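Local coordinates for protein putative oxidoreductase (Bacteroides fragilis NCTC 9343, PDB 3FHL) that probably works as a nucleotide-dependent oxidoreductase of the Gfo/Idh/MocA family, with a Rossmann-type NAD-binding domain joined to a C-terminal alpha/beta domain, at residues V19-F31 with G305-H317. Numbering follows the deposited sequence. Where two conformers were deposited one is given.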
loop_
_atom_site.group_PDB
_atom_site.type_symbol
_atom_site.label_atom_id
_atom_site.label_comp_id
_atom_site.label_asym_id
_atom_site.label_seq_id
_atom_site.Cartn_x
_atom_site.Cartn_y
_atom_site.Cartn_z
ATOM N N VAL C 19 -4.147 -4.265 32.399
ATOM C CA VAL C 19 -4.485 -4.917 31.119
ATOM C C VAL C 19 -3.409 -5.909 30.684
ATOM O O VAL C 19 -3.701 -7.071 30.422
ATOM C CB VAL C 19 -4.790 -3.850 29.999
ATOM C CG1 VAL C 19 -4.915 -4.482 28.620
ATOM C CG2 VAL C 19 -6.076 -3.112 30.327
ATOM N N PHE C 20 -2.161 -5.455 30.639
ATOM C CA PHE C 20 -1.087 -6.232 30.010
ATOM C C PHE C 20 -0.209 -7.052 30.954
ATOM O O PHE C 20 0.401 -8.041 30.528
ATOM C CB PHE C 20 -0.189 -5.297 29.182
ATOM C CG PHE C 20 -0.898 -4.653 28.019
ATOM C CD1 PHE C 20 -1.310 -5.421 26.929
ATOM C CD2 PHE C 20 -1.167 -3.292 28.021
ATOM C CE1 PHE C 20 -1.980 -4.838 25.856
ATOM C CE2 PHE C 20 -1.829 -2.697 26.955
ATOM C CZ PHE C 20 -2.237 -3.475 25.868
ATOM N N HIS C 21 -0.121 -6.635 32.215
ATOM C CA HIS C 21 0.878 -7.200 33.115
ATOM C C HIS C 21 0.311 -8.038 34.253
ATOM O O HIS C 21 0.532 -9.242 34.290
ATOM C CB HIS C 21 1.787 -6.095 33.637
ATOM C CG HIS C 21 2.471 -5.347 32.545
ATOM N ND1 HIS C 21 3.328 -5.959 31.654
ATOM C CD2 HIS C 21 2.396 -4.052 32.172
ATOM C CE1 HIS C 21 3.771 -5.061 30.791
ATOM N NE2 HIS C 21 3.218 -3.898 31.082
ATOM N N ALA C 22 -0.418 -7.402 35.165
ATOM C CA ALA C 22 -1.058 -8.126 36.284
ATOM C C ALA C 22 -1.871 -9.385 35.927
ATOM O O ALA C 22 -1.721 -10.395 36.611
ATOM C CB ALA C 22 -1.857 -7.175 37.173
ATOM N N PRO C 23 -2.716 -9.353 34.861
ATOM C CA PRO C 23 -3.420 -10.593 34.516
ATOM C C PRO C 23 -2.526 -11.790 34.169
ATOM O O PRO C 23 -2.930 -12.925 34.410
ATOM C CB PRO C 23 -4.251 -10.183 33.288
ATOM C CG PRO C 23 -4.473 -8.763 33.479
ATOM C CD PRO C 23 -3.159 -8.260 33.973
ATOM N N PHE C 24 -1.333 -11.530 33.628
ATOM C CA PHE C 24 -0.399 -12.587 33.217
ATOM C C PHE C 24 0.640 -12.979 34.276
ATOM O O PHE C 24 0.918 -14.164 34.458
ATOM C CB PHE C 24 0.270 -12.222 31.888
ATOM C CG PHE C 24 -0.707 -12.116 30.759
ATOM C CD1 PHE C 24 -1.246 -13.269 30.188
ATOM C CD2 PHE C 24 -1.161 -10.873 30.327
ATOM C CE1 PHE C 24 -2.177 -13.186 29.151
ATOM C CE2 PHE C 24 -2.100 -10.777 29.296
ATOM C CZ PHE C 24 -2.616 -11.939 28.715
ATOM N N ILE C 25 1.201 -11.995 34.970
ATOM C CA ILE C 25 2.074 -12.271 36.116
ATOM C C ILE C 25 1.308 -13.135 37.136
ATOM O O ILE C 25 1.859 -14.094 37.672
ATOM C CB ILE C 25 2.624 -10.969 36.773
ATOM C CG1 ILE C 25 3.421 -10.139 35.758
ATOM C CG2 ILE C 25 3.518 -11.306 37.990
ATOM C CD1 ILE C 25 3.499 -8.684 36.090
ATOM N N SER C 26 0.029 -12.809 37.345
ATOM C CA SER C 26 -0.865 -13.542 38.242
ATOM C C SER C 26 -1.157 -14.980 37.800
ATOM O O SER C 26 -0.992 -15.913 38.591
ATOM C CB SER C 26 -2.180 -12.784 38.407
ATOM O OG SER C 26 -2.958 -13.323 39.455
ATOM N N THR C 27 -1.566 -15.173 36.547
ATOM C CA THR C 27 -1.985 -16.508 36.097
ATOM C C THR C 27 -0.820 -17.441 35.776
ATOM O O THR C 27 -0.971 -18.661 35.833
ATOM C CB THR C 27 -2.965 -16.460 34.900
ATOM O OG1 THR C 27 -2.408 -15.676 33.838
ATOM C CG2 THR C 27 -4.305 -15.869 35.329
ATOM N N ASN C 28 0.332 -16.874 35.431
ATOM C CA ASN C 28 1.511 -17.698 35.175
ATOM C C ASN C 28 1.994 -18.257 36.515
ATOM O O ASN C 28 2.261 -17.487 37.448
ATOM C CB ASN C 28 2.607 -16.898 34.472
ATOM C CG ASN C 28 3.725 -17.778 33.923
ATOM O OD1 ASN C 28 4.322 -18.556 34.647
ATOM N ND2 ASN C 28 4.019 -17.639 32.638
ATOM N N PRO C 29 2.077 -19.596 36.620
ATOM C CA PRO C 29 2.484 -20.268 37.864
ATOM C C PRO C 29 3.960 -20.072 38.225
ATOM O O PRO C 29 4.356 -20.361 39.354
ATOM C CB PRO C 29 2.209 -21.745 37.568
ATOM C CG PRO C 29 2.329 -21.859 36.095
ATOM C CD PRO C 29 1.766 -20.571 35.555
ATOM N N HIS C 30 4.758 -19.573 37.287
ATOM C CA HIS C 30 6.187 -19.381 37.538
ATOM C C HIS C 30 6.500 -17.992 38.077
ATOM O O HIS C 30 7.664 -17.660 38.317
ATOM C CB HIS C 30 7.001 -19.640 36.276
ATOM C CG HIS C 30 6.763 -20.984 35.662
ATOM N ND1 HIS C 30 7.245 -22.152 36.212
ATOM C CD2 HIS C 30 6.106 -21.342 34.531
ATOM C CE1 HIS C 30 6.883 -23.176 35.456
ATOM N NE2 HIS C 30 6.194 -22.711 34.427
ATOM N N PHE C 31 5.464 -17.177 38.256
ATOM C CA PHE C 31 5.628 -15.834 38.795
ATOM C C PHE C 31 4.734 -15.681 40.000
ATOM O O PHE C 31 3.661 -16.275 40.057
ATOM C CB PHE C 31 5.218 -14.755 37.757
ATOM C CG PHE C 31 6.150 -14.662 36.570
ATOM C CD1 PHE C 31 7.143 -13.697 36.527
ATOM C CD2 PHE C 31 6.031 -15.550 35.504
ATOM C CE1 PHE C 31 8.023 -13.623 35.441
ATOM C CE2 PHE C 31 6.909 -15.495 34.426
ATOM C CZ PHE C 31 7.890 -14.523 34.388
ATOM N N GLY C 305 -3.638 -15.934 19.827
ATOM C CA GLY C 305 -2.892 -14.821 20.401
ATOM C C GLY C 305 -2.436 -15.180 21.803
ATOM O O GLY C 305 -3.155 -15.866 22.528
ATOM N N ASN C 306 -1.252 -14.711 22.194
ATOM C CA ASN C 306 -0.631 -15.211 23.424
ATOM C C ASN C 306 0.216 -14.168 24.138
ATOM O O ASN C 306 1.422 -14.320 24.224
ATOM C CB ASN C 306 0.200 -16.471 23.090
ATOM C CG ASN C 306 0.723 -17.193 24.322
ATOM O OD1 ASN C 306 0.180 -17.057 25.423
ATOM N ND2 ASN C 306 1.808 -17.953 24.141
ATOM N N TYR C 307 -0.404 -13.106 24.652
ATOM C CA TYR C 307 0.346 -12.081 25.400
ATOM C C TYR C 307 1.047 -12.626 26.668
ATOM O O TYR C 307 2.017 -12.028 27.172
ATOM C CB TYR C 307 -0.557 -10.892 25.780
ATOM C CG TYR C 307 -0.967 -9.962 24.632
ATOM C CD1 TYR C 307 -2.014 -9.047 24.796
ATOM C CD2 TYR C 307 -0.319 -9.998 23.390
ATOM C CE1 TYR C 307 -2.400 -8.179 23.745
ATOM C CE2 TYR C 307 -0.692 -9.140 22.348
ATOM C CZ TYR C 307 -1.739 -8.240 22.530
ATOM O OH TYR C 307 -2.106 -7.397 21.492
ATOM N N GLY C 308 0.547 -13.747 27.188
ATOM C CA GLY C 308 1.217 -14.450 28.288
ATOM C C GLY C 308 2.590 -14.968 27.906
ATOM O O GLY C 308 3.439 -15.177 28.777
ATOM N N GLY C 309 2.812 -15.124 26.598
ATOM C CA GLY C 309 4.080 -15.616 26.050
ATOM C C GLY C 309 5.263 -14.733 26.365
ATOM O O GLY C 309 6.412 -15.207 26.378
ATOM N N PHE C 310 5.000 -13.448 26.610
ATOM C CA PHE C 310 6.052 -12.510 26.983
ATOM C C PHE C 310 6.695 -12.933 28.314
ATOM O O PHE C 310 7.924 -12.988 28.430
ATOM C CB PHE C 310 5.513 -11.081 27.098
ATOM C CG PHE C 310 6.524 -10.103 27.617
ATOM C CD1 PHE C 310 7.508 -9.592 26.774
ATOM C CD2 PHE C 310 6.520 -9.715 28.959
ATOM C CE1 PHE C 310 8.451 -8.691 27.242
ATOM C CE2 PHE C 310 7.473 -8.810 29.438
ATOM C CZ PHE C 310 8.437 -8.302 28.579
ATOM N N TYR C 311 5.837 -13.225 29.286
ATOM C CA TYR C 311 6.238 -13.658 30.626
ATOM C C TYR C 311 6.760 -15.081 30.641
ATOM O O TYR C 311 7.755 -15.365 31.304
ATOM C CB TYR C 311 5.096 -13.415 31.623
ATOM C CG TYR C 311 4.998 -11.945 31.946
ATOM C CD1 TYR C 311 5.987 -11.331 32.717
ATOM C CD2 TYR C 311 3.958 -11.150 31.444
ATOM C CE1 TYR C 311 5.945 -9.979 33.005
ATOM C CE2 TYR C 311 3.909 -9.784 31.717
ATOM C CZ TYR C 311 4.907 -9.212 32.511
ATOM O OH TYR C 311 4.899 -7.874 32.806
ATOM N N GLN C 312 6.150 -15.962 29.846
ATOM C CA GLN C 312 6.654 -17.315 29.729
ATOM C C GLN C 312 8.089 -17.294 29.199
ATOM O O GLN C 312 8.948 -18.028 29.697
ATOM C CB GLN C 312 5.747 -18.191 28.853
ATOM C CG GLN C 312 6.179 -19.675 28.749
ATOM C CD GLN C 312 6.090 -20.447 30.078
ATOM O OE1 GLN C 312 5.489 -19.984 31.052
ATOM N NE2 GLN C 312 6.699 -21.635 30.112
ATOM N N ASN C 313 8.355 -16.423 28.226
ATOM C CA ASN C 313 9.714 -16.267 27.726
ATOM C C ASN C 313 10.696 -15.753 28.778
ATOM O O ASN C 313 11.838 -16.212 28.834
ATOM C CB ASN C 313 9.759 -15.375 26.483
ATOM C CG ASN C 313 11.183 -15.129 26.006
ATOM O OD1 ASN C 313 11.663 -14.002 26.027
ATOM N ND2 ASN C 313 11.873 -16.200 25.614
ATOM N N ILE C 314 10.251 -14.797 29.594
ATOM C CA ILE C 314 11.085 -14.257 30.664
ATOM C C ILE C 314 11.464 -15.362 31.650
ATOM O O ILE C 314 12.641 -15.478 32.047
ATOM C CB ILE C 314 10.395 -13.077 31.368
ATOM C CG1 ILE C 314 10.442 -11.858 30.460
ATOM C CG2 ILE C 314 11.049 -12.755 32.739
ATOM C CD1 ILE C 314 9.844 -10.668 31.074
ATOM N N TYR C 315 10.488 -16.195 31.991
ATOM C CA TYR C 315 10.721 -17.328 32.873
ATOM C C TYR C 315 11.750 -18.290 32.284
ATOM O O TYR C 315 12.705 -18.663 32.964
ATOM C CB TYR C 315 9.416 -18.059 33.211
ATOM C CG TYR C 315 9.651 -19.478 33.704
ATOM C CD1 TYR C 315 10.130 -19.723 35.000
ATOM C CD2 TYR C 315 9.427 -20.570 32.865
ATOM C CE1 TYR C 315 10.352 -21.027 35.450
ATOM C CE2 TYR C 315 9.667 -21.869 33.298
ATOM C CZ TYR C 315 10.127 -22.089 34.584
ATOM O OH TYR C 315 10.351 -23.381 34.997
ATOM N N GLU C 316 11.557 -18.671 31.024
ATOM C CA GLU C 316 12.464 -19.599 30.337
ATOM C C GLU C 316 13.877 -19.050 30.209
ATOM O O GLU C 316 14.839 -19.793 30.255
ATOM C CB GLU C 316 11.894 -20.027 28.984
ATOM C CG GLU C 316 10.684 -20.931 29.149
ATOM C CD GLU C 316 10.185 -21.533 27.858
ATOM O OE1 GLU C 316 10.900 -21.468 26.834
ATOM O OE2 GLU C 316 9.061 -22.081 27.882
ATOM N N HIS C 317 13.990 -17.737 30.100
ATOM C CA HIS C 317 15.270 -17.072 30.073
ATOM C C HIS C 317 15.973 -17.093 31.429
ATOM O O HIS C 317 17.136 -17.484 31.517
ATOM C CB HIS C 317 15.093 -15.628 29.616
ATOM C CG HIS C 317 16.355 -14.826 29.654
ATOM N ND1 HIS C 317 17.458 -15.137 28.888
ATOM C CD2 HIS C 317 16.684 -13.719 30.356
ATOM C CE1 HIS C 317 18.413 -14.250 29.115
ATOM N NE2 HIS C 317 17.967 -13.377 30.000
HETATM O O HOH W 1 1.730 -9.527 28.605
HETATM O O HOH W 2 2.330 -15.766 31.206
#
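Phe20 meets Tyr307 at the start of the contact: the two side chains run alongside each other, pointing the same way, and Tyr307 CE1 reaches the edge of the Phe20 ring. The hydroxyl of Tyr307 is hydrogen-bonded to Asp128, and a water bridges the carbonyl oxygens of Phe20 and Tyr307. One residue on, His21 ND1 forms a hydrogen bond of 2.7 Å with Tyr311 OH, the side chains crossing at about a right angle. The imidazole is gripped at both nitrogens, because NE2 is hydrogen-bonded to Glu95, which should fix its rotation. Phe24 spreads one face over the Tyr307-Gly308 peptide; CD1 comes within 3.3 Å of Gly308 CA, a close fit against bare backbone. The Tyr311 ring is sandwiched: Ile25 CG1 sits over one face, 3.9 Å from the ring centroid, and Phe310 covers the opposite one. Where the helix ends, Asn28 closes an Asx turn through OD1, while its ND2 donates to Gln312 OE1 (3.2 Å, N-H...O angle 151°) with the amides nearly coplanar; a second water links ND2 to Gly308 O. His30 lies flat on Tyr315, centroids 3.7 Å apart and planes at 13°; chi1 160° turns the Tyr315 ring away from its own backbone N, which lets His30 lie over its face. Phe31, at the start of strand 31-37, turns a ring face to the edge of Tyr311 in a T-shaped pair with near-perpendicular planes, and its rim also meets Ile314 CG2. The axes of helices 19-27 and 309-317 approach to 9.6 Å. Helix 309-320, far along the chain, thus packs beside the first helix and second strand of the Rossmann fold, against strand 68-71 and Tyr122, in this member of the Gfo/Idh/MocA family.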